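Local atomic coordinates of metallo-carboxypeptidase (Pseudomonas aeruginosa, PDB entry 4A39), a protein that probably removes C-terminal residues from peptides as a zinc-dependent cytosolic carboxypeptidase of the M14 family. Residues 41-45 against 46-50. Numbering follows the deposited sequence.
Sequences RPDLA and SQHFQ
Asp43 and His48 meet across a tight loop, the backbone N-H of Asp43 bonded by the returning chain 46-50 and its carboxylate by residues 230-232. That N-H donates to His48 O at 2.8 Å, meeting the carbonyl almost head-on (C=O...N 170°), and the same oxygen takes a CA-H contact from Pro42. With CG beside the backbone N (chi1 -79°), the carboxylate of Asp43 is carried toward His48, OD2 3.8 Å from its CB, carboxylate and imidazole planes 38° apart. Asp43 CB abuts Ser46 OG at 3.1 Å. Ser46 OG and His48 ND1 share a hydrogen bond of 2.9 Å, and the serine CB sits in plane at the ring edge. A type I beta turn from Asp43 to Ser46 reverses the chain, closed by a weak, long bond from Ser46 N to Asp43 O. The loop joins strands 36-39 and 53-57 of the N-terminal domain and leans on the catalytic domain: Asp43 OD1 accepts from Leu230 N, OD2 from Arg231 N and Thr232 N, which should favour a charged carboxylate. Arg231 also lines the pocket of the bound (2-guanidinoethylmercapto)succinic acid, consistent with a second-shell place for Asp43. Packing is looser toward solvent: exposed Pro42 lies beside buried Phe49, side chains pointing the same way, CG of Pro42 4.1 Å from CD2 of Phe49, and exposed Leu44 and Ala45 point away from 46-50, Leu44 resting on His227.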
loop_
_atom_site.group_PDB
_atom_site.type_symbol
_atom_site.label_atom_id
_atom_site.label_comp_id
_atom_site.label_asym_id
_atom_site.label_seq_id
_atom_site.Cartn_x
_atom_site.Cartn_y
_atom_site.Cartn_z
ATOM N N ARG A 41 -10.780 -1.754 -16.123
ATOM C CA ARG A 41 -12.071 -1.214 -15.705
ATOM C C ARG A 41 -11.935 -0.036 -14.739
ATOM O O ARG A 41 -11.178 -0.100 -13.768
ATOM C CB ARG A 41 -12.896 -2.312 -15.027
ATOM C CG ARG A 41 -14.340 -1.927 -14.716
ATOM C CD ARG A 41 -14.804 -2.599 -13.429
ATOM N NE ARG A 41 -14.273 -1.912 -12.253
ATOM C CZ ARG A 41 -13.669 -2.511 -11.234
ATOM N NH1 ARG A 41 -13.503 -3.830 -11.229
ATOM N NH2 ARG A 41 -13.225 -1.785 -10.214
ATOM N N PRO A 42 -12.665 1.061 -14.992
ATOM C CA PRO A 42 -12.593 2.224 -14.099
ATOM C C PRO A 42 -13.176 1.891 -12.721
ATOM O O PRO A 42 -13.949 0.944 -12.580
ATOM C CB PRO A 42 -13.436 3.269 -14.824
ATOM C CG PRO A 42 -13.259 2.897 -16.277
ATOM C CD PRO A 42 -13.395 1.397 -16.228
ATOM N N ASP A 43 -12.804 2.673 -11.713
ATOM C CA ASP A 43 -13.304 2.471 -10.350
ATOM C C ASP A 43 -14.838 2.443 -10.288
ATOM O O ASP A 43 -15.515 3.025 -11.138
ATOM C CB ASP A 43 -12.776 3.579 -9.433
ATOM C CG ASP A 43 -11.338 3.345 -9.000
ATOM O OD1 ASP A 43 -10.720 2.373 -9.483
ATOM O OD2 ASP A 43 -10.830 4.136 -8.172
ATOM N N LEU A 44 -15.372 1.782 -9.264
ATOM C CA LEU A 44 -16.819 1.662 -9.078
ATOM C C LEU A 44 -17.570 2.971 -9.281
ATOM O O LEU A 44 -18.588 3.009 -9.982
ATOM C CB LEU A 44 -17.143 1.133 -7.675
ATOM C CG LEU A 44 -17.525 -0.337 -7.494
ATOM C CD1 LEU A 44 -17.871 -0.574 -6.034
ATOM C CD2 LEU A 44 -18.718 -0.691 -8.369
ATOM N N ALA A 45 -17.074 4.040 -8.666
ATOM C CA ALA A 45 -17.738 5.331 -8.773
ATOM C C ALA A 45 -16.829 6.514 -9.099
ATOM O O ALA A 45 -17.101 7.643 -8.686
ATOM C CB ALA A 45 -18.526 5.612 -7.487
ATOM N N SER A 46 -15.749 6.258 -9.833
ATOM C CA SER A 46 -14.840 7.322 -10.251
ATOM C C SER A 46 -14.149 6.914 -11.553
ATOM O O SER A 46 -14.118 5.731 -11.910
ATOM C CB SER A 46 -13.807 7.648 -9.159
ATOM O OG SER A 46 -12.820 6.648 -9.046
ATOM N N GLN A 47 -13.608 7.899 -12.262
ATOM C CA GLN A 47 -12.960 7.657 -13.550
ATOM C C GLN A 47 -11.602 6.971 -13.493
ATOM O O GLN A 47 -11.112 6.475 -14.509
ATOM C CB GLN A 47 -12.800 8.981 -14.310
ATOM C CG GLN A 47 -11.908 9.990 -13.596
ATOM C CD GLN A 47 -11.013 10.758 -14.546
ATOM O OE1 GLN A 47 -11.489 11.496 -15.413
ATOM N NE2 GLN A 47 -9.704 10.583 -14.393
ATOM N N HIS A 48 -10.995 6.937 -12.311
ATOM C CA HIS A 48 -9.670 6.343 -12.151
ATOM C C HIS A 48 -9.530 4.871 -12.490
ATOM O O HIS A 48 -10.450 4.083 -12.311
ATOM C CB HIS A 48 -9.174 6.482 -10.707
ATOM C CG HIS A 48 -9.328 7.849 -10.128
ATOM N ND1 HIS A 48 -10.508 8.292 -9.569
ATOM C CD2 HIS A 48 -8.442 8.865 -9.996
ATOM C CE1 HIS A 48 -10.341 9.522 -9.117
ATOM N NE2 HIS A 48 -9.098 9.892 -9.363
ATOM N N PHE A 49 -8.344 4.517 -12.968
ATOM C CA PHE A 49 -7.997 3.134 -13.234
ATOM C C PHE A 49 -6.526 2.999 -13.566
ATOM O O PHE A 49 -5.899 3.933 -14.071
ATOM C CB PHE A 49 -8.861 2.493 -14.338
ATOM C CG PHE A 49 -8.585 2.988 -15.737
ATOM C CD1 PHE A 49 -7.625 2.369 -16.536
ATOM C CD2 PHE A 49 -9.345 4.012 -16.287
ATOM C CE1 PHE A 49 -7.437 2.758 -17.863
ATOM C CE2 PHE A 49 -9.165 4.409 -17.609
ATOM C CZ PHE A 49 -8.212 3.781 -18.402
ATOM N N GLN A 50 -5.983 1.837 -13.222
ATOM C CA GLN A 50 -4.590 1.486 -13.484
ATOM C C GLN A 50 -4.404 0.044 -13.026
ATOM O O GLN A 50 -3.806 -0.764 -13.731
ATOM C CB GLN A 50 -3.624 2.400 -12.726
ATOM C CG GLN A 50 -2.163 2.191 -13.132
ATOM C CD GLN A 50 -1.597 3.335 -13.964
ATOM O OE1 GLN A 50 -2.332 4.194 -14.453
ATOM N NE2 GLN A 50 -0.277 3.342 -14.131
#